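Local structure of type I site-specific restriction-modification system, R (Restriction) subunit (Vibrio vulnificus, 3H1T) at residues 489-495 / 512-517; 368-372 / 540-544. The protein is a putative HsdR subunit of a type I restriction enzyme, represented by a large fragment, and probably binds DNA and uses ATP to translocate the DNA. All coordinates share one frame; numbering follows the deposited sequence.

Contact 1: 489-495 / 512-517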
ATOM      1  N   LEU A 489     -19.541  12.491  -6.708  1.00 32.52           N
ATOM      2  CA  LEU A 489     -18.365  11.752  -6.278  1.00 34.62           C
ATOM      3  C   LEU A 489     -17.818  12.349  -4.992  1.00 34.86           C
ATOM      4  O   LEU A 489     -17.491  11.633  -4.039  1.00 36.53           O
ATOM      5  CB  LEU A 489     -17.302  11.818  -7.373  1.00 34.69           C
ATOM      6  CG  LEU A 489     -15.905  11.255  -7.101  1.00 36.85           C
ATOM      7  CD1 LEU A 489     -15.974   9.749  -6.870  1.00 36.07           C
ATOM      8  CD2 LEU A 489     -15.005  11.575  -8.290  1.00 38.05           C
ATOM      9  N   SER A 490     -17.717  13.672  -4.977  1.00 31.52           N
ATOM     10  CA  SER A 490     -17.200  14.419  -3.839  1.00 30.99           C
ATOM     11  C   SER A 490     -17.920  14.110  -2.538  1.00 31.18           C
ATOM     12  O   SER A 490     -17.293  13.855  -1.516  1.00 33.20           O
ATOM     13  CB  SER A 490     -17.290  15.919  -4.131  1.00 41.02           C
ATOM     14  OG  SER A 490     -16.716  16.680  -3.085  1.00 44.71           O
ATOM     15  N   ARG A 491     -19.246  14.148  -2.582  1.00 38.72           N
ATOM     16  CA  ARG A 491     -20.075  13.876  -1.404  1.00 37.25           C
ATOM     17  C   ARG A 491     -20.003  12.410  -1.019  1.00 37.34           C
ATOM     18  O   ARG A 491     -20.024  12.063   0.164  1.00 36.99           O
ATOM     19  CB  ARG A 491     -21.537  14.245  -1.672  1.00 52.17           C
ATOM     20  CG  ARG A 491     -21.756  15.696  -2.096  1.00 56.92           C
ATOM     21  CD  ARG A 491     -23.250  16.071  -2.126  1.00 59.54           C
ATOM     22  NE  ARG A 491     -23.613  16.768  -3.364  1.00 63.64           N
ATOM     23  CZ  ARG A 491     -24.216  16.185  -4.403  1.00 66.56           C
ATOM     24  NH1 ARG A 491     -24.542  14.890  -4.351  1.00 64.68           N
ATOM     25  NH2 ARG A 491     -24.472  16.884  -5.509  1.00 65.43           N
ATOM     26  N   PHE A 492     -19.934  11.550  -2.029  1.00 34.02           N
ATOM     27  CA  PHE A 492     -19.862  10.107  -1.818  1.00 32.36           C
ATOM     28  C   PHE A 492     -18.624   9.734  -0.994  1.00 33.43           C
ATOM     29  O   PHE A 492     -18.668   8.882  -0.103  1.00 32.47           O
ATOM     30  CB  PHE A 492     -19.804   9.391  -3.172  1.00 25.09           C
ATOM     31  CG  PHE A 492     -19.548   7.912  -3.080  1.00 22.33           C
ATOM     32  CD1 PHE A 492     -20.575   7.022  -2.785  1.00 20.66           C
ATOM     33  CD2 PHE A 492     -18.279   7.406  -3.333  1.00 20.26           C
ATOM     34  CE1 PHE A 492     -20.326   5.639  -2.755  1.00 19.09           C
ATOM     35  CE2 PHE A 492     -18.030   6.044  -3.307  1.00 19.08           C
ATOM     36  CZ  PHE A 492     -19.055   5.158  -3.018  1.00 17.24           C
ATOM     37  N   GLN A 493     -17.515  10.392  -1.310  1.00 30.80           N
ATOM     38  CA  GLN A 493     -16.242  10.165  -0.656  1.00 31.85           C
ATOM     39  C   GLN A 493     -16.204  10.614   0.794  1.00 34.66           C
ATOM     40  O   GLN A 493     -15.394  10.118   1.579  1.00 35.06           O
ATOM     41  CB  GLN A 493     -15.140  10.872  -1.439  1.00 28.81           C
ATOM     42  CG  GLN A 493     -14.831  10.213  -2.763  1.00 28.92           C
ATOM     43  CD  GLN A 493     -13.660  10.854  -3.458  1.00 30.97           C
ATOM     44  OE1 GLN A 493     -13.050  10.263  -4.340  1.00 31.79           O
ATOM     45  NE2 GLN A 493     -13.339  12.078  -3.063  1.00 30.79           N
ATOM     46  N   GLU A 494     -17.084  11.541   1.156  1.00 44.85           N
ATOM     47  CA  GLU A 494     -17.105  12.051   2.520  1.00 47.65           C
ATOM     48  C   GLU A 494     -17.596  11.009   3.501  1.00 48.60           C
ATOM     49  O   GLU A 494     -18.575  10.308   3.233  1.00 48.81           O
ATOM     50  CB  GLU A 494     -17.971  13.307   2.581  1.00 54.64           C
ATOM     51  CG  GLU A 494     -17.703  14.190   1.391  1.00 58.79           C
ATOM     52  CD  GLU A 494     -18.051  15.635   1.612  1.00 63.26           C
ATOM     53  OE1 GLU A 494     -19.242  15.952   1.857  1.00 64.16           O
ATOM     54  OE2 GLU A 494     -17.113  16.457   1.528  1.00 63.70           O
ATOM     55  N   LEU A 495     -16.889  10.911   4.627  1.00 41.51           N
ATOM     56  CA  LEU A 495     -17.195   9.966   5.701  1.00 41.94           C
ATOM     57  C   LEU A 495     -18.537  10.205   6.384  1.00 42.24           C
ATOM     58  O   LEU A 495     -19.240   9.254   6.742  1.00 42.02           O
ATOM     59  CB  LEU A 495     -16.122  10.043   6.793  1.00 37.21           C
ATOM     60  CG  LEU A 495     -14.646  10.187   6.413  1.00 36.42           C
ATOM     61  CD1 LEU A 495     -13.799  10.283   7.691  1.00 33.64           C
ATOM     62  CD2 LEU A 495     -14.228   8.999   5.569  1.00 36.35           C
ATOM     63  N   GLY A 512     -10.268   6.551  -9.839  1.00 62.30           N
ATOM     64  CA  GLY A 512     -10.869   7.836  -9.557  1.00 63.70           C
ATOM     65  C   GLY A 512     -11.389   8.075  -8.145  1.00 63.82           C
ATOM     66  O   GLY A 512     -11.386   9.218  -7.683  1.00 64.44           O
ATOM     67  N   VAL A 513     -11.820   7.028  -7.447  1.00 61.94           N
ATOM     68  CA  VAL A 513     -12.381   7.169  -6.107  1.00 62.76           C
ATOM     69  C   VAL A 513     -11.480   6.923  -4.917  1.00 62.52           C
ATOM     70  O   VAL A 513     -10.688   5.988  -4.890  1.00 63.42           O
ATOM     71  CB  VAL A 513     -13.567   6.211  -5.873  1.00 66.92           C
ATOM     72  CG1 VAL A 513     -14.750   6.995  -5.341  1.00 67.16           C
ATOM     73  CG2 VAL A 513     -13.902   5.450  -7.145  1.00 67.85           C
ATOM     74  N   ASP A 514     -11.625   7.768  -3.908  1.00 59.56           N
ATOM     75  CA  ASP A 514     -10.912   7.609  -2.658  1.00 56.68           C
ATOM     76  C   ASP A 514     -12.010   7.760  -1.633  1.00 54.61           C
ATOM     77  O   ASP A 514     -12.223   8.845  -1.104  1.00 55.14           O
ATOM     78  CB  ASP A 514      -9.840   8.671  -2.429  1.00 70.59           C
ATOM     79  CG  ASP A 514      -9.129   8.479  -1.086  1.00 72.93           C
ATOM     80  OD1 ASP A 514      -8.890   7.312  -0.700  1.00 74.01           O
ATOM     81  OD2 ASP A 514      -8.811   9.485  -0.414  1.00 75.32           O
ATOM     82  N   ALA A 515     -12.718   6.668  -1.367  1.00 39.13           N
ATOM     83  CA  ALA A 515     -13.814   6.682  -0.411  1.00 35.79           C
ATOM     84  C   ALA A 515     -13.629   5.543   0.584  1.00 34.59           C
ATOM     85  O   ALA A 515     -14.000   4.401   0.307  1.00 33.48           O
ATOM     86  CB  ALA A 515     -15.120   6.519  -1.139  1.00 39.39           C
ATOM     87  N   PRO A 516     -13.042   5.835   1.756  1.00 45.81           N
ATOM     88  CA  PRO A 516     -12.821   4.795   2.764  1.00 44.41           C
ATOM     89  C   PRO A 516     -14.049   4.029   3.291  1.00 43.27           C
ATOM     90  O   PRO A 516     -13.952   2.842   3.574  1.00 43.73           O
ATOM     91  CB  PRO A 516     -12.068   5.546   3.867  1.00 37.31           C
ATOM     92  CG  PRO A 516     -12.547   6.965   3.706  1.00 38.32           C
ATOM     93  CD  PRO A 516     -12.473   7.116   2.205  1.00 37.93           C
ATOM     94  N   THR A 517     -15.199   4.680   3.423  1.00 34.40           N
ATOM     95  CA  THR A 517     -16.371   3.966   3.908  1.00 32.80           C
ATOM     96  C   THR A 517     -17.083   3.137   2.835  1.00 32.94           C
ATOM     97  O   THR A 517     -18.216   2.695   3.043  1.00 31.30           O
ATOM     98  CB  THR A 517     -17.389   4.913   4.539  1.00 37.38           C
ATOM     99  OG1 THR A 517     -17.587   6.033   3.672  1.00 38.73           O
ATOM    100  CG2 THR A 517     -16.901   5.398   5.884  1.00 38.38           C
TER
HETATM  101  O   HOH W   1     -15.979   7.649   2.345  1.00 20.68           O

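Contact 2: 368-372 / 540-544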
ATOM      1  N   ASP A 368      -1.610  -7.095   8.583  1.00 25.29           N
ATOM      2  CA  ASP A 368      -1.101  -6.141   9.557  1.00 24.62           C
ATOM      3  C   ASP A 368      -2.205  -5.262  10.134  1.00 25.86           C
ATOM      4  O   ASP A 368      -1.956  -4.456  11.029  1.00 25.25           O
ATOM      5  CB  ASP A 368      -0.030  -5.251   8.918  1.00 28.05           C
ATOM      6  CG  ASP A 368       1.252  -6.005   8.583  1.00 28.45           C
ATOM      7  OD1 ASP A 368       1.422  -7.161   9.013  1.00 25.45           O
ATOM      8  OD2 ASP A 368       2.102  -5.414   7.896  1.00 28.30           O
ATOM      9  N   GLY A 369      -3.415  -5.417   9.607  1.00 25.87           N
ATOM     10  CA  GLY A 369      -4.528  -4.618  10.078  1.00 27.69           C
ATOM     11  C   GLY A 369      -4.539  -3.220   9.478  1.00 27.24           C
ATOM     12  O   GLY A 369      -5.164  -2.311  10.014  1.00 28.54           O
ATOM     13  N   PHE A 370      -3.850  -3.048   8.354  1.00 30.93           N
ATOM     14  CA  PHE A 370      -3.763  -1.752   7.692  1.00 29.83           C
ATOM     15  C   PHE A 370      -4.627  -1.613   6.452  1.00 28.71           C
ATOM     16  O   PHE A 370      -4.811  -0.513   5.942  1.00 30.33           O
ATOM     17  CB  PHE A 370      -2.309  -1.453   7.326  1.00 29.13           C
ATOM     18  CG  PHE A 370      -1.446  -1.136   8.508  1.00 31.10           C
ATOM     19  CD1 PHE A 370      -1.860  -0.196   9.457  1.00 30.25           C
ATOM     20  CD2 PHE A 370      -0.201  -1.747   8.663  1.00 33.81           C
ATOM     21  CE1 PHE A 370      -1.041   0.132  10.545  1.00 31.18           C
ATOM     22  CE2 PHE A 370       0.629  -1.426   9.750  1.00 32.73           C
ATOM     23  CZ  PHE A 370       0.208  -0.488  10.689  1.00 31.46           C
ATOM     24  N   LEU A 371      -5.130  -2.733   5.960  1.00 24.67           N
ATOM     25  CA  LEU A 371      -6.008  -2.742   4.799  1.00 25.90           C
ATOM     26  C   LEU A 371      -7.163  -3.648   5.192  1.00 26.85           C
ATOM     27  O   LEU A 371      -7.015  -4.494   6.075  1.00 26.33           O
ATOM     28  CB  LEU A 371      -5.283  -3.272   3.561  1.00 22.44           C
ATOM     29  CG  LEU A 371      -4.195  -2.393   2.945  1.00 23.55           C
ATOM     30  CD1 LEU A 371      -3.650  -3.105   1.717  1.00 22.88           C
ATOM     31  CD2 LEU A 371      -4.755  -1.025   2.562  1.00 20.71           C
ATOM     32  N   ALA A 372      -8.307  -3.487   4.535  1.00 30.50           N
ATOM     33  CA  ALA A 372      -9.492  -4.258   4.887  1.00 30.28           C
ATOM     34  C   ALA A 372      -9.695  -5.607   4.211  1.00 30.09           C
ATOM     35  O   ALA A 372      -9.417  -5.774   3.029  1.00 32.16           O
ATOM     36  CB  ALA A 372     -10.737  -3.389   4.692  1.00 25.72           C
ATOM     37  N   GLY A 540     -12.258  -0.721  -2.141  1.00 24.55           N
ATOM     38  CA  GLY A 540     -12.796  -0.998  -0.825  1.00 21.15           C
ATOM     39  C   GLY A 540     -11.855  -1.461   0.265  1.00 21.39           C
ATOM     40  O   GLY A 540     -12.311  -1.688   1.377  1.00 22.55           O
ATOM     41  N   THR A 541     -10.560  -1.578  -0.019  1.00 21.86           N
ATOM     42  CA  THR A 541      -9.605  -2.061   0.980  1.00 23.16           C
ATOM     43  C   THR A 541      -9.196  -1.079   2.066  1.00 27.30           C
ATOM     44  O   THR A 541      -8.484  -1.447   2.997  1.00 26.85           O
ATOM     45  CB  THR A 541      -8.304  -2.562   0.326  1.00 19.09           C
ATOM     46  OG1 THR A 541      -7.704  -1.481  -0.398  1.00 19.48           O
ATOM     47  CG2 THR A 541      -8.584  -3.731  -0.628  1.00 15.79           C
ATOM     48  N   ARG A 542      -9.620   0.171   1.948  1.00 34.26           N
ATOM     49  CA  ARG A 542      -9.274   1.181   2.938  1.00 39.08           C
ATOM     50  C   ARG A 542     -10.054   0.964   4.249  1.00 41.24           C
ATOM     51  O   ARG A 542     -11.243   0.645   4.227  1.00 42.96           O
ATOM     52  CB  ARG A 542      -9.579   2.559   2.351  1.00 52.31           C
ATOM     53  CG  ARG A 542      -8.841   3.703   2.999  1.00 58.04           C
ATOM     54  CD  ARG A 542      -7.573   4.035   2.235  1.00 64.93           C
ATOM     55  NE  ARG A 542      -7.301   5.470   2.223  1.00 67.60           N
ATOM     56  CZ  ARG A 542      -7.015   6.186   3.307  1.00 70.27           C
ATOM     57  NH1 ARG A 542      -6.961   5.603   4.500  1.00 71.75           N
ATOM     58  NH2 ARG A 542      -6.781   7.488   3.199  1.00 70.82           N
ATOM     59  N   LEU A 543      -9.384   1.125   5.392  1.00 45.53           N
ATOM     60  CA  LEU A 543     -10.028   0.948   6.696  1.00 45.30           C
ATOM     61  C   LEU A 543     -10.497   2.254   7.340  1.00 46.50           C
ATOM     62  O   LEU A 543      -9.870   3.308   7.196  1.00 46.14           O
ATOM     63  CB  LEU A 543      -9.091   0.229   7.671  1.00 29.65           C
ATOM     64  CG  LEU A 543      -8.888  -1.287   7.633  1.00 27.40           C
ATOM     65  CD1 LEU A 543      -7.736  -1.653   8.548  1.00 26.91           C
ATOM     66  CD2 LEU A 543     -10.155  -1.998   8.073  1.00 26.24           C
ATOM     67  N   ARG A 544     -11.616   2.162   8.053  1.00 41.35           N
ATOM     68  CA  ARG A 544     -12.215   3.300   8.738  1.00 42.51           C
ATOM     69  C   ARG A 544     -13.073   2.779   9.884  1.00 44.70           C
ATOM     70  O   ARG A 544     -14.292   2.978   9.925  1.00 45.63           O
ATOM     71  CB  ARG A 544     -13.080   4.117   7.781  1.00 42.64           C
ATOM     72  CG  ARG A 544     -12.508   5.479   7.443  1.00 43.63           C
ATOM     73  CD  ARG A 544     -12.155   6.266   8.702  1.00 43.42           C
ATOM     74  NE  ARG A 544     -11.521   7.546   8.389  1.00 46.48           N
ATOM     75  CZ  ARG A 544     -11.070   8.409   9.297  1.00 46.59           C
ATOM     76  NH1 ARG A 544     -11.176   8.135  10.590  1.00 48.37           N
ATOM     77  NH2 ARG A 544     -10.514   9.553   8.912  1.00 45.46           N
TER
HETATM   78  O   HOH W   2      -6.501   1.424   5.727  1.00 24.14           O

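Contact 1: 489-495 / 512-517
The phenyl ring of Phe-492 meets Val-513 at its edge, where CE2 lies 4.0 Å from Val-513 CG1, close to the ring plane. The methyl of Ala-515 reaches the same CE2 obliquely, with CB 3.7 Å away. CG of Phe-492 is anti to the backbone N (chi1 172°), which carries the ring off the helix and past these two residues. The other flat group is the amide of Gln-493. Its carbonyl oxygen accepts a nearly straight hydrogen bond from the backbone of Asp-514, N to OE1 2.9 Å. The N-H comes from above the amide plane, 47° out of it, rather than along a lone pair. The extended Gln-493 chain runs beside the Asp-514 carbonyl, and its CG is 3.4 Å from Asp-514 O. This side chain thus holds a loop that has no regular structure.

Leu-489 CD1 presses on Val-513 CG1 at 3.4 Å, a tight contact. The Leu-495 and Pro-516 side chains cross at about a right angle, with CD2 of the leucine 3.2 Å from CG of the proline, also tight. Water 1 donates to Gln-493 O and also hydrogen-bonds to Thr-517 OG1, joining the two segments.

The surrounding fold is consistent with the second RecA-like motor domain of a superfamily 2 helicase. Here helix 482-493 meets the loop between strands 502-505 and 518-524. Phe-492 also packs on Leu-503 of strand 502-505 and, like Val-513, on Ile-443 of strand 441-446.

Contact 2: 368-372 / 540-544
Leu-543 points its side chain at the loop 368-372, and Ala-372 receives one of its branches. From CB the chain passes to CG, which is anti to the carbonyl carbon (chi1 -79°). CG sits over the peptide link of Leu-371 and Ala-372, 3.8 Å from Leu-371 C and equally far from Ala-372 N. There the branches part. CD2 meets the Ala-372 methyl, with CD2 to CB 3.7 Å. The other branch goes to the backbone of Gly-369, where Leu-543 CD1 makes a tight approach of 3.0 Å to Gly-369 O.

The polar link is between backbones. Ala-372 N donates to Thr-541 O over 2.6 Å, with an N-H...O angle of 161°. The donor is tilted 27° from the carbonyl plane. The same Thr-541 O lies 3.4 Å from Ala-372 CB. A second link runs through water 2, which donates to Phe-370 O and accepts from Leu-543 N.

Gly-369 ends helix 362-368 in a Schellman motif, and its positive phi suits glycine. The contact packs what is probably the linker from the first motor domain against the second.

The chemistry is thus mainly backbone hydrogen bonding and aliphatic packing. No charged side chain bonds across the two loops. In this buried place, the direct bond and the water satisfy two N-H and two carbonyl groups, while Leu-543 covers the peptide links beside them.

The centres of contacts 1 and 2 are about 15 Å apart. Along the chain the order is 368-372, 489-495, 512-517, 540-544, so contact 1 falls wholly within the interval that contact 2 spans. The two touch directly: Arg-544 packs on Leu-495 and Pro-516, and Arg-542 packs on Pro-516. Lys-549 NZ bonds to carbonyls of both, Pro-516 O and those of Gly-540 and Arg-542. Each contact includes a loop that leads into a strand of one mixed sheet, in which 518-524, 552-556 and 374-381 are consecutive. Contact 2 also involves the chain leaving helix 362-368, after the first motor sheet, so it lies where the chain passes between motor domains.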